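Local coordinates for bacterial transferase hexapeptide (Three repeats) family protein (Acinetobacter baumannii, PDB 4M9C) that probably acetylates a UDP-linked amino sugar in the biosynthesis of UDP-N,N'-diacetylbacillosamine, as a trimeric bacterial acetyltransferase with a left-handed beta-helix, at residues Thr96-Leu101 against Ser110-Phe115; Pro114-Thr119 against Ile132-Ala137; Val146-Gly151 against Ile158-His163; His163-Thr168 against Gly186-Met191. All blocks are in the same frame, centred on the assembly; numbering follows the deposited sequence.

Contact 1 of 4, residues Thr96-Leu101 against Ser110-Phe115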
loop_
_atom_site.group_PDB
_atom_site.type_symbol
_atom_site.label_atom_id
_atom_site.label_comp_id
_atom_site.label_asym_id
_atom_site.label_seq_id
_atom_site.Cartn_x
_atom_site.Cartn_y
_atom_site.Cartn_z
ATOM N N THR A 96 -11.841 3.921 7.323
ATOM C CA THR A 96 -12.849 3.146 6.609
ATOM C C THR A 96 -12.245 1.948 5.885
ATOM O O THR A 96 -12.808 0.861 5.904
ATOM C CB THR A 96 -13.601 4.022 5.602
ATOM O OG1 THR A 96 -14.208 5.111 6.302
ATOM C CG2 THR A 96 -14.702 3.216 4.882
ATOM N N ASN A 97 -11.096 2.133 5.248
ATOM C CA ASN A 97 -10.542 1.036 4.466
ATOM C C ASN A 97 -9.577 0.125 5.235
ATOM O O ASN A 97 -8.939 -0.743 4.636
ATOM C CB ASN A 97 -9.893 1.541 3.167
ATOM C CG ASN A 97 -8.619 2.341 3.417
ATOM O OD1 ASN A 97 -8.157 2.459 4.552
ATOM N ND2 ASN A 97 -8.054 2.900 2.353
ATOM N N THR A 98 -9.466 0.320 6.547
ATOM C CA THR A 98 -8.601 -0.533 7.368
ATOM C C THR A 98 -9.107 -1.971 7.335
ATOM O O THR A 98 -10.315 -2.212 7.404
ATOM C CB THR A 98 -8.554 -0.057 8.841
ATOM O OG1 THR A 98 -7.848 1.190 8.930
ATOM C CG2 THR A 98 -7.853 -1.085 9.737
ATOM N N VAL A 99 -8.185 -2.919 7.224
ATOM C CA VAL A 99 -8.527 -4.335 7.242
ATOM C C VAL A 99 -7.959 -4.996 8.497
ATOM O O VAL A 99 -6.772 -4.834 8.809
ATOM C CB VAL A 99 -7.962 -5.055 5.994
ATOM C CG1 VAL A 99 -8.115 -6.579 6.120
ATOM C CG2 VAL A 99 -8.641 -4.538 4.733
ATOM N N ILE A 100 -8.809 -5.722 9.218
ATOM C CA ILE A 100 -8.394 -6.524 10.370
ATOM C C ILE A 100 -9.012 -7.919 10.214
ATOM O O ILE A 100 -10.221 -8.031 10.020
ATOM C CB ILE A 100 -8.894 -5.902 11.696
ATOM C CG1 ILE A 100 -8.334 -4.484 11.882
ATOM C CG2 ILE A 100 -8.529 -6.796 12.887
ATOM C CD1 ILE A 100 -9.064 -3.685 12.966
ATOM N N LEU A 101 -8.188 -8.970 10.272
ATOM C CA LEU A 101 -8.668 -10.337 10.083
ATOM C C LEU A 101 -8.985 -11.067 11.409
ATOM O O LEU A 101 -9.640 -10.500 12.291
ATOM C CB LEU A 101 -7.701 -11.133 9.198
ATOM C CG LEU A 101 -7.498 -10.538 7.791
ATOM C CD1 LEU A 101 -6.618 -11.428 6.912
ATOM C CD2 LEU A 101 -8.846 -10.277 7.105
ATOM N N SER A 110 -5.832 2.627 20.216
ATOM C CA SER A 110 -5.204 2.354 18.928
ATOM C C SER A 110 -5.587 3.419 17.906
ATOM O O SER A 110 -6.634 4.055 18.005
ATOM C CB SER A 110 -5.548 0.947 18.411
ATOM O OG SER A 110 -6.945 0.822 18.185
ATOM N N LEU A 111 -4.711 3.625 16.934
ATOM C CA LEU A 111 -4.965 4.572 15.865
ATOM C C LEU A 111 -4.497 3.942 14.558
ATOM O O LEU A 111 -3.299 3.772 14.346
ATOM C CB LEU A 111 -4.199 5.870 16.129
ATOM C CG LEU A 111 -4.169 6.863 14.965
ATOM C CD1 LEU A 111 -5.560 7.391 14.665
ATOM C CD2 LEU A 111 -3.217 8.003 15.276
ATOM N N LEU A 112 -5.439 3.569 13.694
ATOM C CA LEU A 112 -5.091 2.884 12.446
ATOM C C LEU A 112 -5.472 3.758 11.262
ATOM O O LEU A 112 -6.655 3.957 10.988
ATOM C CB LEU A 112 -5.794 1.519 12.362
ATOM C CG LEU A 112 -5.644 0.653 13.623
ATOM C CD1 LEU A 112 -6.572 -0.590 13.601
ATOM C CD2 LEU A 112 -4.207 0.254 13.847
ATOM N N CYS A 113 -4.467 4.264 10.555
ATOM C CA CYS A 113 -4.687 5.207 9.470
ATOM C C CYS A 113 -5.095 4.497 8.166
ATOM O O CYS A 113 -5.164 3.270 8.116
ATOM C CB CYS A 113 -3.436 6.081 9.290
ATOM S SG CYS A 113 -3.040 7.066 10.803
ATOM N N PRO A 114 -5.391 5.273 7.112
ATOM C CA PRO A 114 -5.833 4.678 5.847
ATOM C C PRO A 114 -4.860 3.656 5.252
ATOM O O PRO A 114 -3.639 3.827 5.321
ATOM C CB PRO A 114 -5.968 5.892 4.928
ATOM C CG PRO A 114 -6.388 7.002 5.886
ATOM C CD PRO A 114 -5.551 6.741 7.117
ATOM N N PHE A 115 -5.425 2.603 4.677
ATOM C CA PHE A 115 -4.669 1.524 4.035
ATOM C C PHE A 115 -3.831 0.699 5.000
ATOM O O PHE A 115 -2.809 0.120 4.616
ATOM C CB PHE A 115 -3.799 2.047 2.877
ATOM C CG PHE A 115 -4.586 2.743 1.816
ATOM C CD1 PHE A 115 -5.325 2.011 0.892
ATOM C CD2 PHE A 115 -4.626 4.127 1.761
ATOM C CE1 PHE A 115 -6.082 2.651 -0.084
ATOM C CE2 PHE A 115 -5.374 4.771 0.791
ATOM C CZ PHE A 115 -6.101 4.033 -0.138
#
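At the start of the left-handed beta-helix, Asn-97 reaches from the corner before strand 99-100 to the equivalent corner of the next coil, entered after strand 111-112, while Ile-100 and Leu-112 meet within the first coil. Asn-97 makes the main link with both ends of its amide. Its CG lies between the backbone N and the carbonyl carbon (chi1 69°), which brings OD1 to 2.7 Å from the backbone N of Phe-115. This hydrogen bond is almost straight at the proton (175°), although the donor sits above the carbonyl plane. ND2 lies 3.1 Å above the centre of the Phe-115 ring, with the amide plane inclined by 58° to it, so one amide holds the turn and covers a ring face. Further along, Ile-100 CD1 meets Leu-112 CD1 at 4.0 Å, the two side chains crossing at about a right angle. Thr-98 OG1 is turned toward this corner but is hydrogen-bonded to Thr-116 OG1 and Ser-95 N. Helix 14-24 packs against Leu-111 and Pro-114, strand 117-118 lies beside strand 99-100, and Val-99 of the third subunit packs on Asn-97.

Contact 2 of 4, residues Pro114-Thr119 against Ile132-Ala137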
loop_
_atom_site.group_PDB
_atom_site.type_symbol
_atom_site.label_atom_id
_atom_site.label_comp_id
_atom_site.label_asym_id
_atom_site.label_seq_id
_atom_site.Cartn_x
_atom_site.Cartn_y
_atom_site.Cartn_z
ATOM N N PRO A 114 -5.391 5.273 7.112
ATOM C CA PRO A 114 -5.833 4.678 5.847
ATOM C C PRO A 114 -4.860 3.656 5.252
ATOM O O PRO A 114 -3.639 3.827 5.321
ATOM C CB PRO A 114 -5.968 5.892 4.928
ATOM C CG PRO A 114 -6.388 7.002 5.886
ATOM C CD PRO A 114 -5.551 6.741 7.117
ATOM N N PHE A 115 -5.425 2.603 4.677
ATOM C CA PHE A 115 -4.669 1.524 4.035
ATOM C C PHE A 115 -3.831 0.699 5.000
ATOM O O PHE A 115 -2.809 0.120 4.616
ATOM C CB PHE A 115 -3.799 2.047 2.877
ATOM C CG PHE A 115 -4.586 2.743 1.816
ATOM C CD1 PHE A 115 -5.325 2.011 0.892
ATOM C CD2 PHE A 115 -4.626 4.127 1.761
ATOM C CE1 PHE A 115 -6.082 2.651 -0.084
ATOM C CE2 PHE A 115 -5.374 4.771 0.791
ATOM C CZ PHE A 115 -6.101 4.033 -0.138
ATOM N N THR A 116 -4.257 0.631 6.252
ATOM C CA THR A 116 -3.575 -0.245 7.196
ATOM C C THR A 116 -4.204 -1.627 7.203
ATOM O O THR A 116 -5.367 -1.799 6.835
ATOM C CB THR A 116 -3.600 0.296 8.628
ATOM O OG1 THR A 116 -4.895 0.843 8.912
ATOM C CG2 THR A 116 -2.511 1.362 8.813
ATOM N N CYS A 117 -3.435 -2.605 7.658
ATOM C CA CYS A 117 -3.871 -3.984 7.624
ATOM C C CYS A 117 -3.278 -4.747 8.792
ATOM O O CYS A 117 -2.069 -4.719 9.005
ATOM C CB CYS A 117 -3.435 -4.634 6.310
ATOM S SG CYS A 117 -4.010 -6.368 6.098
ATOM N N LEU A 118 -4.140 -5.404 9.559
ATOM C CA LEU A 118 -3.721 -6.332 10.603
ATOM C C LEU A 118 -4.282 -7.698 10.201
ATOM O O LEU A 118 -5.487 -7.817 9.962
ATOM C CB LEU A 118 -4.324 -5.903 11.940
ATOM C CG LEU A 118 -3.627 -4.920 12.897
ATOM C CD1 LEU A 118 -2.530 -4.048 12.266
ATOM C CD2 LEU A 118 -4.657 -4.074 13.612
ATOM N N THR A 119 -3.438 -8.725 10.099
ATOM C CA THR A 119 -3.930 -10.018 9.625
ATOM C C THR A 119 -4.541 -10.873 10.748
ATOM O O THR A 119 -5.575 -10.507 11.282
ATOM C CB THR A 119 -2.895 -10.786 8.772
ATOM O OG1 THR A 119 -1.740 -11.104 9.556
ATOM C CG2 THR A 119 -2.477 -9.953 7.550
ATOM N N ILE A 132 -0.338 5.418 7.614
ATOM C CA ILE A 132 -0.788 4.908 6.322
ATOM C C ILE A 132 0.084 3.832 5.676
ATOM O O ILE A 132 1.322 3.916 5.661
ATOM C CB ILE A 132 -1.075 6.049 5.338
ATOM C CG1 ILE A 132 0.155 6.920 5.139
ATOM C CG2 ILE A 132 -2.205 6.925 5.868
ATOM C CD1 ILE A 132 -0.078 7.996 4.093
ATOM N N TYR A 133 -0.590 2.806 5.170
ATOM C CA TYR A 133 0.048 1.676 4.477
ATOM C C TYR A 133 0.882 0.775 5.370
ATOM O O TYR A 133 1.521 -0.131 4.866
ATOM C CB TYR A 133 0.903 2.132 3.286
ATOM C CG TYR A 133 0.142 2.954 2.273
ATOM C CD1 TYR A 133 -0.572 2.344 1.241
ATOM C CD2 TYR A 133 0.142 4.336 2.343
ATOM C CE1 TYR A 133 -1.266 3.097 0.317
ATOM C CE2 TYR A 133 -0.542 5.098 1.432
ATOM C CZ TYR A 133 -1.248 4.476 0.422
ATOM O OH TYR A 133 -1.924 5.251 -0.487
ATOM N N SER A 134 0.886 1.001 6.681
ATOM C CA SER A 134 1.600 0.073 7.554
ATOM C C SER A 134 0.755 -1.179 7.830
ATOM O O SER A 134 -0.475 -1.146 7.745
ATOM C CB SER A 134 2.062 0.739 8.863
ATOM O OG SER A 134 0.970 1.114 9.690
ATOM N N TYR A 135 1.417 -2.286 8.152
ATOM C CA TYR A 135 0.693 -3.511 8.467
ATOM C C TYR A 135 1.398 -4.367 9.502
ATOM O O TYR A 135 2.595 -4.224 9.733
ATOM C CB TYR A 135 0.445 -4.330 7.200
ATOM C CG TYR A 135 1.675 -4.963 6.591
ATOM C CD1 TYR A 135 2.297 -6.053 7.195
ATOM C CD2 TYR A 135 2.184 -4.507 5.383
ATOM C CE1 TYR A 135 3.420 -6.660 6.620
ATOM C CE2 TYR A 135 3.300 -5.103 4.805
ATOM C CZ TYR A 135 3.912 -6.177 5.429
ATOM O OH TYR A 135 5.017 -6.763 4.853
ATOM N N VAL A 136 0.633 -5.245 10.137
ATOM C CA VAL A 136 1.164 -6.246 11.048
ATOM C C VAL A 136 0.646 -7.614 10.586
ATOM O O VAL A 136 -0.569 -7.811 10.460
ATOM C CB VAL A 136 0.673 -6.006 12.485
ATOM C CG1 VAL A 136 1.227 -7.079 13.419
ATOM C CG2 VAL A 136 1.039 -4.590 12.958
ATOM N N ALA A 137 1.552 -8.548 10.331
ATOM C CA ALA A 137 1.161 -9.846 9.786
ATOM C C ALA A 137 0.986 -10.875 10.901
ATOM O O ALA A 137 0.977 -10.514 12.076
ATOM C CB ALA A 137 2.159 -10.316 8.768
#
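Residues 114-119 and 132-137 run parallel, their end-to-end directions 1° apart, with Cys-117 bridged to Tyr-135 and Leu-118 to Val-136. The shortest backbone hydrogen bonds lie at the strand end: Val-136 N donates to Cys-117 O over 3.0 Å and Thr-119 N to Val-136 O over 3.0 Å, both nearly along the C=O axis. At the turn, Tyr-133 N approaches Pro-114 O in the carbonyl plane at 3.2 Å, whereas the bond from Cys-117 N to Ser-134 O is weak.

Phe-115 and Tyr-133 occupy equivalent places in successive coils, both with positive phi and with CG anti to the carbonyl carbon. Their rings therefore point the same way and are parallel to within 3°, but they are slid so far apart that they barely overlap, with centroids separated by 4.8 Å. Instead, Phe-115 CB sits over the Tyr-133 face, 4.0 Å from its centroid, as a CH-pi contact. Leu-118 and Val-136 lie side by side on the opposite face of the sheet from Cys-117 and Tyr-135, CD1 to CG2 at 3.7 Å, while Pro-114 CD rests 3.6 Å from Ile-132 CG2.

Every touching residue is buried. Several polar ends have partners beyond the two segments: Ser-134 OG bonds to Asn-131 O, Thr-116 OG1 to Cys-113 O, and Tyr-133 OH to Phe-115 O of the third subunit. The chemistry thus implies two roles for the slid-apart Phe-115/Tyr-133 pair: its CH-pi contact joins consecutive coils alongside the backbone bonds, and the Tyr-133 hydroxyl links them to the third subunit.

Contact 3 of 4, residues Val146-Gly151 against Ile158-His163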
loop_
_atom_site.group_PDB
_atom_site.type_symbol
_atom_site.label_atom_id
_atom_site.label_comp_id
_atom_site.label_asym_id
_atom_site.label_seq_id
_atom_site.Cartn_x
_atom_site.Cartn_y
_atom_site.Cartn_z
ATOM N N VAL A 146 3.914 1.652 20.859
ATOM C CA VAL A 146 4.657 1.359 19.645
ATOM C C VAL A 146 4.105 2.202 18.501
ATOM O O VAL A 146 2.884 2.424 18.395
ATOM C CB VAL A 146 4.575 -0.141 19.303
ATOM C CG1 VAL A 146 5.147 -0.416 17.920
ATOM C CG2 VAL A 146 5.308 -0.956 20.372
ATOM N N THR A 147 5.005 2.674 17.649
ATOM C CA THR A 147 4.640 3.540 16.544
ATOM C C THR A 147 5.162 2.993 15.233
ATOM O O THR A 147 6.360 2.731 15.101
ATOM C CB THR A 147 5.220 4.956 16.752
ATOM O OG1 THR A 147 4.639 5.532 17.923
ATOM C CG2 THR A 147 4.909 5.840 15.562
ATOM N N PHE A 148 4.260 2.804 14.273
ATOM C CA PHE A 148 4.625 2.416 12.908
ATOM C C PHE A 148 4.445 3.648 12.052
ATOM O O PHE A 148 3.323 4.153 11.915
ATOM C CB PHE A 148 3.683 1.319 12.349
ATOM C CG PHE A 148 4.034 -0.089 12.779
ATOM C CD1 PHE A 148 3.590 -1.172 12.041
ATOM C CD2 PHE A 148 4.784 -0.329 13.921
ATOM C CE1 PHE A 148 3.893 -2.467 12.427
ATOM C CE2 PHE A 148 5.082 -1.620 14.316
ATOM C CZ PHE A 148 4.640 -2.692 13.569
ATOM N N ALA A 149 5.535 4.133 11.473
ATOM C CA ALA A 149 5.466 5.236 10.534
ATOM C C ALA A 149 4.819 4.694 9.265
ATOM O O ALA A 149 4.646 3.487 9.135
ATOM C CB ALA A 149 6.873 5.762 10.242
ATOM N N PRO A 150 4.481 5.578 8.319
ATOM C CA PRO A 150 3.832 5.162 7.072
ATOM C C PRO A 150 4.656 4.154 6.282
ATOM O O PRO A 150 5.864 4.320 6.132
ATOM C CB PRO A 150 3.696 6.473 6.283
ATOM C CG PRO A 150 3.763 7.551 7.309
ATOM C CD PRO A 150 4.644 7.039 8.411
ATOM N N GLY A 151 3.996 3.102 5.802
ATOM C CA GLY A 151 4.633 2.127 4.944
ATOM C C GLY A 151 5.496 1.144 5.705
ATOM O O GLY A 151 6.261 0.393 5.091
ATOM N N ILE A 158 6.938 -11.744 14.586
ATOM C CA ILE A 158 7.819 -10.688 15.061
ATOM C C ILE A 158 7.278 -10.187 16.392
ATOM O O ILE A 158 6.066 -10.034 16.559
ATOM C CB ILE A 158 7.898 -9.552 14.030
ATOM C CG1 ILE A 158 8.589 -10.060 12.757
ATOM C CG2 ILE A 158 8.618 -8.323 14.613
ATOM C CD1 ILE A 158 8.458 -9.139 11.557
ATOM N N HIS A 159 8.168 -9.968 17.354
ATOM C CA HIS A 159 7.774 -9.377 18.624
ATOM C C HIS A 159 8.418 -7.997 18.720
ATOM O O HIS A 159 9.643 -7.866 18.716
ATOM C CB HIS A 159 8.191 -10.265 19.806
ATOM C CG HIS A 159 7.561 -11.627 19.794
ATOM N ND1 HIS A 159 7.782 -12.562 20.786
ATOM C CD2 HIS A 159 6.712 -12.211 18.914
ATOM C CE1 HIS A 159 7.095 -13.658 20.519
ATOM N NE2 HIS A 159 6.438 -13.472 19.388
ATOM N N ILE A 160 7.583 -6.969 18.756
ATOM C CA ILE A 160 8.054 -5.592 18.847
ATOM C C ILE A 160 7.725 -5.092 20.243
ATOM O O ILE A 160 6.563 -4.983 20.608
ATOM C CB ILE A 160 7.385 -4.708 17.781
ATOM C CG1 ILE A 160 7.759 -5.220 16.382
ATOM C CG2 ILE A 160 7.798 -3.260 17.944
ATOM C CD1 ILE A 160 7.117 -4.462 15.249
ATOM N N GLU A 161 8.753 -4.825 21.039
ATOM C CA GLU A 161 8.543 -4.508 22.448
ATOM C C GLU A 161 8.212 -3.030 22.672
ATOM O O GLU A 161 8.263 -2.237 21.737
ATOM C CB GLU A 161 9.762 -4.962 23.264
ATOM C CG GLU A 161 9.930 -6.479 23.235
ATOM C CD GLU A 161 11.244 -6.943 23.826
ATOM O OE1 GLU A 161 12.084 -6.087 24.168
ATOM O OE2 GLU A 161 11.441 -8.172 23.947
ATOM N N ASP A 162 7.856 -2.676 23.908
ATOM C CA ASP A 162 7.421 -1.319 24.248
ATOM C C ASP A 162 8.237 -0.204 23.614
ATOM O O ASP A 162 9.461 -0.291 23.523
ATOM C CB ASP A 162 7.429 -1.116 25.768
ATOM C CG ASP A 162 6.393 -1.965 26.481
ATOM O OD1 ASP A 162 6.288 -1.834 27.719
ATOM O OD2 ASP A 162 5.667 -2.743 25.812
ATOM N N HIS A 163 7.548 0.849 23.182
ATOM C CA HIS A 163 8.201 2.098 22.782
ATOM C C HIS A 163 9.082 2.031 21.538
ATOM O O HIS A 163 9.763 2.996 21.215
ATOM C CB HIS A 163 8.974 2.712 23.967
ATOM C CG HIS A 163 8.082 3.374 24.970
ATOM N ND1 HIS A 163 7.526 4.618 24.757
ATOM C CD2 HIS A 163 7.610 2.949 26.166
ATOM C CE1 HIS A 163 6.766 4.941 25.791
ATOM N NE2 HIS A 163 6.808 3.950 26.663
#
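Apolar contact between side chains carries this meeting, and no hydrogen bond crosses between residues 146-151 and 158-163. Ile-160 points toward the other segment and divides its branches between two partners. Its CD1 runs tip to tip into Phe-148, 3.5 Å from CZ and 3.6 Å from CE2, and lies near the ring plane, so the methyl meets the ring at its edge. An extended Ile-160 chain (chi2 178°) and CG1 anti to the carbonyl carbon carry the methyl that far. The other branch, CG2, meets Val-146 CG1 at 3.9 Å, the two side chains crossing at about a right angle.

These three side chains face the interior of the left-handed beta-helix, where strands 147-148 and 158-160 belong to two different sheets of the prism. Cys-154 of strand 153-154, in the third sheet, touches both Phe-148 and Ile-160, so all three walls contribute to this layer. Phe-128 meets the Phe-148 ring edge-to-face.

Contact between a side chain and the backbone is confined to Val-146. Its CG2, anti to the carbonyl carbon, lies 3.5 Å from Glu-161 O and 4.0 Å from His-163 N, resting against the turn that follows strand 158-160.

Polar groups of that turn look outward to other partners. Asp-162 OD2 accepts from Asp-144 N, and the His-163 ring is held by Ser-73 OG at ND1, with a weak bond from NE2 to Glu-77 OE2.

Contact 4 of 4, residues His163-Thr168 against Gly186-Met191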
loop_
_atom_site.group_PDB
_atom_site.type_symbol
_atom_site.label_atom_id
_atom_site.label_comp_id
_atom_site.label_asym_id
_atom_site.label_seq_id
_atom_site.Cartn_x
_atom_site.Cartn_y
_atom_site.Cartn_z
ATOM N N HIS A 163 7.548 0.849 23.182
ATOM C CA HIS A 163 8.201 2.098 22.782
ATOM C C HIS A 163 9.082 2.031 21.538
ATOM O O HIS A 163 9.763 2.996 21.215
ATOM C CB HIS A 163 8.974 2.712 23.967
ATOM C CG HIS A 163 8.082 3.374 24.970
ATOM N ND1 HIS A 163 7.526 4.618 24.757
ATOM C CD2 HIS A 163 7.610 2.949 26.166
ATOM C CE1 HIS A 163 6.766 4.941 25.791
ATOM N NE2 HIS A 163 6.808 3.950 26.663
ATOM N N ALA A 164 9.070 0.907 20.831
ATOM C CA ALA A 164 9.811 0.829 19.577
ATOM C C ALA A 164 9.183 1.745 18.511
ATOM O O ALA A 164 7.980 1.990 18.524
ATOM C CB ALA A 164 9.869 -0.590 19.098
ATOM N N TYR A 165 10.007 2.266 17.609
ATOM C CA TYR A 165 9.531 3.082 16.490
ATOM C C TYR A 165 9.998 2.422 15.196
ATOM O O TYR A 165 11.192 2.219 15.006
ATOM C CB TYR A 165 10.089 4.514 16.581
ATOM C CG TYR A 165 9.770 5.401 15.381
ATOM C CD1 TYR A 165 10.618 5.447 14.281
ATOM C CD2 TYR A 165 8.622 6.190 15.354
ATOM C CE1 TYR A 165 10.333 6.247 13.190
ATOM C CE2 TYR A 165 8.330 7.005 14.262
ATOM C CZ TYR A 165 9.191 7.029 13.186
ATOM O OH TYR A 165 8.917 7.826 12.092
ATOM N N ILE A 166 9.059 2.070 14.321
ATOM C CA ILE A 166 9.398 1.497 13.022
ATOM C C ILE A 166 9.274 2.566 11.948
ATOM O O ILE A 166 8.178 3.062 11.676
ATOM C CB ILE A 166 8.504 0.290 12.671
ATOM C CG1 ILE A 166 8.400 -0.660 13.868
ATOM C CG2 ILE A 166 9.060 -0.440 11.448
ATOM C CD1 ILE A 166 9.756 -1.197 14.363
ATOM N N GLY A 167 10.404 2.902 11.331
ATOM C CA GLY A 167 10.486 4.039 10.432
ATOM C C GLY A 167 9.766 3.872 9.111
ATOM O O GLY A 167 9.368 2.768 8.737
ATOM N N THR A 168 9.605 4.984 8.398
ATOM C CA THR A 168 8.802 5.011 7.180
ATOM C C THR A 168 9.428 4.138 6.078
ATOM O O THR A 168 10.609 4.276 5.741
ATOM C CB THR A 168 8.522 6.484 6.708
ATOM O OG1 THR A 168 7.756 6.477 5.497
ATOM C CG2 THR A 168 9.820 7.239 6.463
ATOM N N GLY A 186 12.181 0.254 22.956
ATOM C CA GLY A 186 12.678 1.578 22.632
ATOM C C GLY A 186 13.639 1.651 21.461
ATOM O O GLY A 186 14.249 2.696 21.214
ATOM N N ALA A 187 13.796 0.557 20.728
ATOM C CA ALA A 187 14.652 0.600 19.553
ATOM C C ALA A 187 14.045 1.540 18.515
ATOM O O ALA A 187 12.854 1.864 18.562
ATOM C CB ALA A 187 14.858 -0.804 18.970
ATOM N N ILE A 188 14.875 1.976 17.579
ATOM C CA ILE A 188 14.444 2.810 16.479
ATOM C C ILE A 188 14.890 2.158 15.171
ATOM O O ILE A 188 16.083 2.046 14.905
ATOM C CB ILE A 188 15.109 4.195 16.570
ATOM C CG1 ILE A 188 14.656 4.930 17.835
ATOM C CG2 ILE A 188 14.843 5.008 15.320
ATOM C CD1 ILE A 188 15.325 6.268 18.014
ATOM N N VAL A 189 13.939 1.724 14.354
ATOM C CA VAL A 189 14.272 1.205 13.029
ATOM C C VAL A 189 14.163 2.382 12.063
ATOM O O VAL A 189 13.090 2.976 11.922
ATOM C CB VAL A 189 13.292 0.067 12.617
ATOM C CG1 VAL A 189 13.491 -0.331 11.161
ATOM C CG2 VAL A 189 13.461 -1.136 13.539
ATOM N N GLY A 190 15.262 2.738 11.408
ATOM C CA GLY A 190 15.291 3.967 10.629
ATOM C C GLY A 190 14.467 3.847 9.364
ATOM O O GLY A 190 14.228 2.741 8.903
ATOM N N MET A 191 14.033 4.969 8.796
ATOM C CA MET A 191 13.325 4.916 7.521
ATOM C C MET A 191 14.083 4.088 6.492
ATOM O O MET A 191 15.309 4.162 6.376
ATOM C CB MET A 191 13.087 6.315 6.959
ATOM C CG MET A 191 14.351 7.079 6.665
ATOM S SD MET A 191 13.995 8.700 5.941
ATOM C CE MET A 191 12.826 8.214 4.676
HETATM O O HOH W 1 11.989 4.116 19.904
#
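Two successive coils of the left-handed beta-helix lie against each other here, in a parallel pairing of strands 165-166 and 188-189 whose directions differ by 2°. The tight part is the backbone ladder and the inner side. Tyr-165 N donates to Ala-187 O in the carbonyl plane at 3.0 Å, and Val-189 N to Tyr-165 O at 2.9 Å, nearly along the C=O axis; the third bond, from Gly-167 N to Val-189 O, is weak, with 128° at the proton. Inside, Ile-166 and Val-189 lie side by side, CD1 to CG2 at 3.8 Å, and Ile-183 also touches Ile-166. Gly-167 lets the backbones come close near the end of the ladder, its CA being 4.2 Å from Met-191 CA.

On the other side of the sheet the fit is looser. Tyr-165 is partly exposed and Ile-188 exposed, and Tyr-165 CD1 comes no nearer to Ile-188 CG2 than 4.4 Å. Ahead of the strands, a water lies 2.8 Å from both His-163 O and Ala-187 O, placed to link the two turns.

Packing tightens again at the far end, where Thr-168 OG1 is hydrogen-bonded to Pro-150 O and also to Asn-155 ND2 of the third subunit. Thr-168 CG2 and Met-191 CG both take the crowded position between backbone N and carbonyl carbon, and Thr-168 CG2 is pressed to 3.4 Å from Met-191 CB, closer than usual van der Waals contact.

The four contacts follow the axis of the left-handed beta-helix in chain order. Contacts 1 and 2 lie about 6 Å apart between centres and share Pro-114 and Phe-115; contacts 3 and 4 lie about 7 Å apart and share His-163. Contacts 1 and 4 are about 20 Å apart between centres and do not touch. Contacts 2 and 4 pair neighbouring coils within two different sheets, whereas contacts 1 and 3 join different faces. Between the pairs, Ile-132 O and Gly-151 N probably hydrogen-bond, and Phe-148 packs on Val-136. Residues of all four segment pairs reach the third subunit, consistent with the stacked coils contributing to the trimer interface.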